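Local coordinates for hypothetical protein (Nostoc punctiforme, PDB 2O62) that is of unknown function but, as a calycin-related protein of the DUF3598 family, may bind a small ligand, at residues A[146-156]-A[259-270]. Sequence-based numbering, arbitrary orientation.
Sequences EWRGQAVTIYR and WVSLTLVTEERV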
ATOM      1  N   GLU A 146      16.347   7.326  11.397  1.00 19.63           N
ATOM      2  CA  GLU A 146      16.533   7.682  10.009  1.00 21.09           C
ATOM      3  C   GLU A 146      16.574   6.486   9.099  1.00 20.31           C
ATOM      4  O   GLU A 146      17.091   5.459   9.450  1.00 19.72           O
ATOM      5  CB  GLU A 146      17.840   8.430   9.861  1.00 22.45           C
ATOM      6  CG  GLU A 146      17.761   9.804  10.474  1.00 27.92           C
ATOM      7  CD  GLU A 146      19.029  10.619  10.297  1.00 34.88           C
ATOM      8  OE1 GLU A 146      19.785  10.381   9.305  1.00 40.66           O
ATOM      9  OE2 GLU A 146      19.271  11.481  11.174  1.00 35.70           O
ATOM     10  N   TRP A 147      16.028   6.673   7.910  1.00 19.61           N
ATOM     11  CA  TRP A 147      15.831   5.662   6.894  1.00 20.85           C
ATOM     12  C   TRP A 147      16.349   6.234   5.592  1.00 21.03           C
ATOM     13  O   TRP A 147      16.147   7.427   5.316  1.00 21.90           O
ATOM     14  CB  TRP A 147      14.340   5.333   6.733  1.00 21.23           C
ATOM     15  CG  TRP A 147      13.717   4.857   8.011  1.00 23.03           C
ATOM     16  CD1 TRP A 147      13.283   5.626   9.101  1.00 22.72           C
ATOM     17  CD2 TRP A 147      13.540   3.489   8.393  1.00 24.15           C
ATOM     18  NE1 TRP A 147      12.837   4.784  10.107  1.00 22.91           N
ATOM     19  CE2 TRP A 147      12.970   3.480   9.693  1.00 22.46           C
ATOM     20  CE3 TRP A 147      13.808   2.272   7.757  1.00 23.21           C
ATOM     21  CZ2 TRP A 147      12.680   2.284  10.368  1.00 23.85           C
ATOM     22  CZ3 TRP A 147      13.510   1.102   8.421  1.00 22.97           C
ATOM     23  CH2 TRP A 147      12.935   1.114   9.701  1.00 22.64           C
ATOM     24  N   ARG A 148      17.030   5.411   4.806  1.00 20.89           N
ATOM     25  CA  ARG A 148      17.568   5.854   3.520  1.00 21.28           C
ATOM     26  C   ARG A 148      17.290   4.768   2.501  1.00 19.99           C
ATOM     27  O   ARG A 148      17.464   3.592   2.791  1.00 19.25           O
ATOM     28  CB  ARG A 148      19.106   6.033   3.595  1.00 22.86           C
ATOM     29  CG  ARG A 148      19.657   7.146   4.466  1.00 28.74           C
ATOM     30  CD  ARG A 148      19.540   8.564   3.849  1.00 36.00           C
ATOM     31  NE  ARG A 148      20.388   9.533   4.570  1.00 37.84           N
ATOM     32  CZ  ARG A 148      20.152   9.964   5.814  1.00 41.51           C
ATOM     33  NH1 ARG A 148      19.080   9.535   6.503  1.00 42.37           N
ATOM     34  NH2 ARG A 148      20.986  10.837   6.382  1.00 42.15           N
ATOM     35  N   GLY A 149      16.967   5.167   1.281  1.00 19.61           N
ATOM     36  CA  GLY A 149      16.793   4.221   0.230  1.00 19.97           C
ATOM     37  C   GLY A 149      16.558   4.837  -1.115  1.00 19.78           C
ATOM     38  O   GLY A 149      17.050   5.920  -1.406  1.00 18.65           O
ATOM     39  N   GLN A 150      15.836   4.093  -1.943  1.00 19.24           N
ATOM     40  CA  GLN A 150      15.584   4.426  -3.340  1.00 20.32           C
ATOM     41  C   GLN A 150      14.093   4.170  -3.630  1.00 19.85           C
ATOM     42  O   GLN A 150      13.461   3.385  -2.952  1.00 20.48           O
ATOM     43  CB  GLN A 150      16.427   3.561  -4.295  1.00 20.20           C
ATOM     44  CG  GLN A 150      17.912   3.825  -4.192  1.00 23.08           C
ATOM     45  CD  GLN A 150      18.585   3.148  -2.991  1.00 22.32           C
ATOM     46  OE1 GLN A 150      18.300   1.983  -2.685  1.00 22.25           O
ATOM     47  NE2 GLN A 150      19.513   3.876  -2.331  1.00 21.95           N
ATOM     48  N   ALA A 151      13.566   4.850  -4.633  1.00 20.18           N
ATOM     49  CA  ALA A 151      12.178   4.710  -5.052  1.00 20.80           C
ATOM     50  C   ALA A 151      12.182   4.537  -6.547  1.00 20.21           C
ATOM     51  O   ALA A 151      12.990   5.146  -7.207  1.00 19.37           O
ATOM     52  CB  ALA A 151      11.399   5.935  -4.713  1.00 21.28           C
ATOM     53  N   VAL A 152      11.293   3.696  -7.044  1.00 19.49           N
ATOM     54  CA  VAL A 152      11.004   3.552  -8.451  1.00 20.19           C
ATOM     55  C   VAL A 152       9.566   4.022  -8.688  1.00 20.34           C
ATOM     56  O   VAL A 152       8.642   3.523  -8.028  1.00 19.31           O
ATOM     57  CB  VAL A 152      11.059   2.069  -8.879  1.00 20.74           C
ATOM     58  CG1 VAL A 152      10.828   1.899 -10.384  1.00 22.43           C
ATOM     59  CG2 VAL A 152      12.405   1.469  -8.500  1.00 22.52           C
ATOM     60  N   THR A 153       9.405   4.900  -9.677  1.00 19.32           N
ATOM     61  CA  THR A 153       8.091   5.369 -10.112  1.00 18.96           C
ATOM     62  C   THR A 153       7.894   4.813 -11.492  1.00 18.18           C
ATOM     63  O   THR A 153       8.731   4.998 -12.418  1.00 18.27           O
ATOM     64  CB  THR A 153       7.944   6.921 -10.100  1.00 18.95           C
ATOM     65  OG1 THR A 153       8.167   7.420  -8.755  1.00 20.02           O
ATOM     66  CG2 THR A 153       6.533   7.335 -10.586  1.00 20.03           C
ATOM     67  N   ILE A 154       6.766   4.126 -11.631  1.00 18.83           N
ATOM     68  CA  ILE A 154       6.292   3.654 -12.916  1.00 18.64           C
ATOM     69  C   ILE A 154       4.976   4.341 -13.322  1.00 19.46           C
ATOM     70  O   ILE A 154       4.253   4.868 -12.493  1.00 18.58           O
ATOM     71  CB  ILE A 154       6.113   2.117 -12.920  1.00 18.60           C
ATOM     72  CG1 ILE A 154       5.146   1.651 -11.861  1.00 19.62           C
ATOM     73  CG2 ILE A 154       7.465   1.412 -12.757  1.00 19.91           C
ATOM     74  CD1 ILE A 154       4.937   0.133 -11.918  1.00 20.32           C
ATOM     75  N   TYR A 155       4.700   4.301 -14.624  1.00 19.32           N
ATOM     76  CA  TYR A 155       3.673   5.134 -15.255  1.00 21.92           C
ATOM     77  C   TYR A 155       2.706   4.277 -16.017  1.00 23.97           C
ATOM     78  O   TYR A 155       3.053   3.218 -16.484  1.00 23.67           O
ATOM     79  CB  TYR A 155       4.308   6.183 -16.172  1.00 21.51           C
ATOM     80  CG  TYR A 155       5.232   7.075 -15.364  1.00 21.51           C
ATOM     81  CD1 TYR A 155       4.756   8.194 -14.707  1.00 19.80           C
ATOM     82  CD2 TYR A 155       6.590   6.806 -15.295  1.00 22.04           C
ATOM     83  CE1 TYR A 155       5.595   9.000 -13.943  1.00 21.07           C
ATOM     84  CE2 TYR A 155       7.443   7.604 -14.553  1.00 19.34           C
ATOM     85  CZ  TYR A 155       6.934   8.715 -13.886  1.00 23.11           C
ATOM     86  OH  TYR A 155       7.755   9.515 -13.126  1.00 23.56           O
ATOM     87  N   ARG A 156       1.484   4.770 -16.141  1.00 26.96           N
ATOM     88  CA  ARG A 156       0.451   4.070 -16.878  1.00 29.41           C
ATOM     89  C   ARG A 156       0.664   3.941 -18.339  1.00 31.20           C
ATOM     90  O   ARG A 156       0.187   2.984 -18.928  1.00 32.15           O
ATOM     91  CB  ARG A 156      -0.862   4.772 -16.707  1.00 29.70           C
ATOM     92  CG  ARG A 156      -1.359   4.746 -15.340  1.00 29.82           C
ATOM     93  CD  ARG A 156      -2.646   5.470 -15.338  1.00 30.60           C
ATOM     94  NE  ARG A 156      -3.503   4.981 -16.403  1.00 28.13           N
ATOM     95  CZ  ARG A 156      -4.526   5.662 -16.893  1.00 28.83           C
ATOM     96  NH1 ARG A 156      -4.853   6.859 -16.400  1.00 28.46           N
ATOM     97  NH2 ARG A 156      -5.246   5.148 -17.879  1.00 30.16           N
ATOM     98  N   TRP A 259      -5.504   8.807 -12.434  1.00 17.03           N
ATOM     99  CA  TRP A 259      -4.354   8.084 -11.982  1.00 17.86           C
ATOM    100  C   TRP A 259      -3.159   8.314 -12.909  1.00 18.66           C
ATOM    101  O   TRP A 259      -3.280   8.197 -14.116  1.00 17.92           O
ATOM    102  CB  TRP A 259      -4.698   6.600 -11.936  1.00 18.36           C
ATOM    103  CG  TRP A 259      -3.600   5.743 -11.463  1.00 19.25           C
ATOM    104  CD1 TRP A 259      -2.686   6.008 -10.496  1.00 20.53           C
ATOM    105  CD2 TRP A 259      -3.343   4.429 -11.920  1.00 20.02           C
ATOM    106  NE1 TRP A 259      -1.833   4.917 -10.327  1.00 20.58           N
ATOM    107  CE2 TRP A 259      -2.225   3.936 -11.203  1.00 19.91           C
ATOM    108  CE3 TRP A 259      -3.961   3.606 -12.858  1.00 19.98           C
ATOM    109  CZ2 TRP A 259      -1.729   2.659 -11.393  1.00 21.83           C
ATOM    110  CZ3 TRP A 259      -3.428   2.339 -13.080  1.00 20.72           C
ATOM    111  CH2 TRP A 259      -2.319   1.891 -12.378  1.00 21.20           C
ATOM    112  N   VAL A 260      -2.012   8.688 -12.359  1.00 19.88           N
ATOM    113  CA  VAL A 260      -0.863   8.972 -13.213  1.00 19.87           C
ATOM    114  C   VAL A 260       0.308   8.022 -13.002  1.00 20.49           C
ATOM    115  O   VAL A 260       1.028   7.742 -13.950  1.00 21.02           O
ATOM    116  CB  VAL A 260      -0.392  10.458 -13.109  1.00 20.72           C
ATOM    117  CG1 VAL A 260      -1.485  11.368 -13.654  1.00 23.21           C
ATOM    118  CG2 VAL A 260      -0.078  10.836 -11.746  1.00 22.42           C
ATOM    119  N   SER A 261       0.510   7.530 -11.785  1.00 19.93           N
ATOM    120  CA  SER A 261       1.738   6.778 -11.508  1.00 19.61           C
ATOM    121  C   SER A 261       1.654   5.968 -10.206  1.00 19.85           C
ATOM    122  O   SER A 261       0.721   6.143  -9.390  1.00 18.81           O
ATOM    123  CB  SER A 261       2.927   7.734 -11.500  1.00 21.02           C
ATOM    124  OG  SER A 261       2.921   8.535 -10.323  1.00 17.42           O
ATOM    125  N   LEU A 262       2.655   5.106 -10.015  1.00 19.35           N
ATOM    126  CA  LEU A 262       2.796   4.288  -8.832  1.00 18.46           C
ATOM    127  C   LEU A 262       4.245   4.244  -8.465  1.00 19.16           C
ATOM    128  O   LEU A 262       5.114   4.071  -9.317  1.00 18.11           O
ATOM    129  CB  LEU A 262       2.306   2.879  -9.118  1.00 19.48           C
ATOM    130  CG  LEU A 262       2.227   1.886  -8.006  1.00 19.45           C
ATOM    131  CD1 LEU A 262       1.129   2.307  -7.088  1.00 22.24           C
ATOM    132  CD2 LEU A 262       1.918   0.466  -8.603  1.00 18.94           C
ATOM    133  N   THR A 263       4.510   4.427  -7.180  1.00 19.05           N
ATOM    134  CA  THR A 263       5.871   4.481  -6.647  1.00 19.56           C
ATOM    135  C   THR A 263       6.094   3.452  -5.541  1.00 19.57           C
ATOM    136  O   THR A 263       5.246   3.290  -4.663  1.00 19.85           O
ATOM    137  CB  THR A 263       6.134   5.904  -6.047  1.00 18.53           C
ATOM    138  OG1 THR A 263       5.996   6.876  -7.108  1.00 18.77           O
ATOM    139  CG2 THR A 263       7.523   6.022  -5.463  1.00 21.18           C
ATOM    140  N   LEU A 264       7.262   2.786  -5.580  1.00 20.35           N
ATOM    141  CA  LEU A 264       7.675   1.852  -4.544  1.00 20.73           C
ATOM    142  C   LEU A 264       9.027   2.266  -3.990  1.00 21.29           C
ATOM    143  O   LEU A 264      10.009   2.378  -4.709  1.00 20.03           O
ATOM    144  CB  LEU A 264       7.692   0.422  -5.093  1.00 20.97           C
ATOM    145  CG  LEU A 264       8.037  -0.675  -4.069  1.00 22.71           C
ATOM    146  CD1 LEU A 264       7.036  -0.815  -3.048  1.00 23.76           C
ATOM    147  CD2 LEU A 264       8.170  -2.013  -4.851  1.00 23.78           C
ATOM    148  N   VAL A 265       9.012   2.593  -2.703  1.00 20.82           N
ATOM    149  CA  VAL A 265      10.179   3.009  -1.938  1.00 22.07           C
ATOM    150  C   VAL A 265      10.684   1.813  -1.127  1.00 21.00           C
ATOM    151  O   VAL A 265       9.910   1.144  -0.463  1.00 20.97           O
ATOM    152  CB  VAL A 265       9.787   4.078  -0.965  1.00 21.55           C
ATOM    153  CG1 VAL A 265      10.976   4.560  -0.183  1.00 24.06           C
ATOM    154  CG2 VAL A 265       9.099   5.233  -1.697  1.00 23.29           C
ATOM    155  N   THR A 266      11.978   1.537  -1.193  1.00 21.20           N
ATOM    156  CA  THR A 266      12.580   0.571  -0.281  1.00 21.59           C
ATOM    157  C   THR A 266      13.667   1.286   0.468  1.00 21.01           C
ATOM    158  O   THR A 266      14.562   1.841  -0.147  1.00 20.71           O
ATOM    159  CB  THR A 266      13.180  -0.599  -1.051  1.00 21.98           C
ATOM    160  OG1 THR A 266      12.208  -1.125  -1.958  1.00 22.40           O
ATOM    161  CG2 THR A 266      13.614  -1.692  -0.088  1.00 24.53           C
ATOM    162  N   GLU A 267      13.616   1.247   1.806  1.00 21.71           N
ATOM    163  CA  GLU A 267      14.492   2.014   2.643  1.00 23.14           C
ATOM    164  C   GLU A 267      15.030   1.161   3.776  1.00 22.03           C
ATOM    165  O   GLU A 267      14.362   0.236   4.237  1.00 21.28           O
ATOM    166  CB  GLU A 267      13.733   3.158   3.311  1.00 24.67           C
ATOM    167  CG  GLU A 267      13.083   4.132   2.465  1.00 30.67           C
ATOM    168  CD  GLU A 267      12.131   5.080   3.259  1.00 26.17           C
ATOM    169  OE1 GLU A 267      11.266   4.626   4.073  1.00 34.52           O
ATOM    170  OE2 GLU A 267      12.287   6.281   2.993  1.00 38.29           O
ATOM    171  N   GLU A 268      16.241   1.479   4.235  1.00 21.97           N
ATOM    172  CA  GLU A 268      16.818   0.792   5.347  1.00 21.87           C
ATOM    173  C   GLU A 268      17.126   1.753   6.476  1.00 21.93           C
ATOM    174  O   GLU A 268      17.352   2.943   6.251  1.00 20.50           O
ATOM    175  CB  GLU A 268      18.072   0.033   4.893  1.00 23.60           C
ATOM    176  CG  GLU A 268      19.172   0.903   4.393  1.00 27.75           C
ATOM    177  CD  GLU A 268      20.473   0.128   4.257  1.00 32.57           C
ATOM    178  OE1 GLU A 268      20.424  -1.021   3.771  1.00 35.91           O
ATOM    179  OE2 GLU A 268      21.523   0.659   4.671  1.00 39.71           O
ATOM    180  N   ARG A 269      17.101   1.222   7.689  1.00 21.43           N
ATOM    181  CA  ARG A 269      17.329   2.002   8.892  1.00 23.31           C
ATOM    182  C   ARG A 269      18.814   2.346   8.978  1.00 24.10           C
ATOM    183  O   ARG A 269      19.651   1.487   8.747  1.00 24.59           O
ATOM    184  CB  ARG A 269      16.882   1.211  10.128  1.00 22.83           C
ATOM    185  CG  ARG A 269      16.976   1.955  11.433  1.00 23.80           C
ATOM    186  CD  ARG A 269      16.478   1.050  12.587  1.00 27.02           C
ATOM    187  NE  ARG A 269      17.284  -0.167  12.744  1.00 31.96           N
ATOM    188  CZ  ARG A 269      17.051  -1.122  13.653  1.00 33.21           C
ATOM    189  NH1 ARG A 269      16.036  -1.004  14.499  1.00 33.98           N
ATOM    190  NH2 ARG A 269      17.815  -2.217  13.710  1.00 33.01           N
ATOM    191  N   VAL A 270      19.116   3.590   9.341  1.00 25.09           N
ATOM    192  CA  VAL A 270      20.458   4.077   9.456  1.00 27.42           C
ATOM    193  C   VAL A 270      20.952   3.929  10.874  1.00 29.77           C
ATOM    194  O   VAL A 270      20.279   4.123  11.908  1.00 30.68           O
ATOM    195  CB  VAL A 270      20.549   5.592   9.095  1.00 27.76           C
ATOM    196  CG1 VAL A 270      21.942   6.135   9.385  1.00 29.95           C
ATOM    197  CG2 VAL A 270      20.211   5.834   7.657  1.00 27.68           C
ATOM    198  OXT VAL A 270      22.133   3.591  11.019  1.00 31.79           O
TER
HETATM  199  O   HOH W   1      18.041   5.237  12.808  1.00 23.09           O
HETATM  200  O   HOH W   2       0.948   7.761 -16.666  1.00 25.21           O
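Thr-153 and Thr-263 face each other in a non-hydrogen-bonded pair, and their OG1 atoms, 2.8 Å apart, share a hydrogen bond in which either may be the donor. With OG1 beside the backbone N in both (chi1 -59° and -61°), one hydroxyl donates to the other across the pair, with Phe-184 against both. Around them the first and last strands of the C-terminal barrel zip together antiparallel: Arg-148, Gln-150, Val-152 and Ile-154 each exchange two backbone hydrogen bonds with Glu-268, Thr-266, Leu-264 and Leu-262, respectively. Gly-149 suits its place because a CB would strike Thr-266 O. The carboxylate of buried Glu-267 forms a salt bridge with Arg-248. At one end Arg-148 turns NH1 and NH2 onto Glu-146 OE1 in a salt bridge; Val-270 N donates to Glu-146 O (2.8 Å), and a water bridges Glu-146 N to Val-270 O. Nearby, Arg-269 CB lies over the six-membered ring of Trp-147, whose NE1 is hydrogen-bonded to Leu-143 O. At the other end Arg-156 lays CG over the Trp-259 ring and, bent at chi3 (50°), sends NH1 straight to Trp-259 O (3.1 Å); Trp-259 NE1 donates to Ser-261 O. Paired backbone hydrogen bonds thus close the barrel, as in calycins, and side chains and water satisfy polar groups at the two ends of the strand pair.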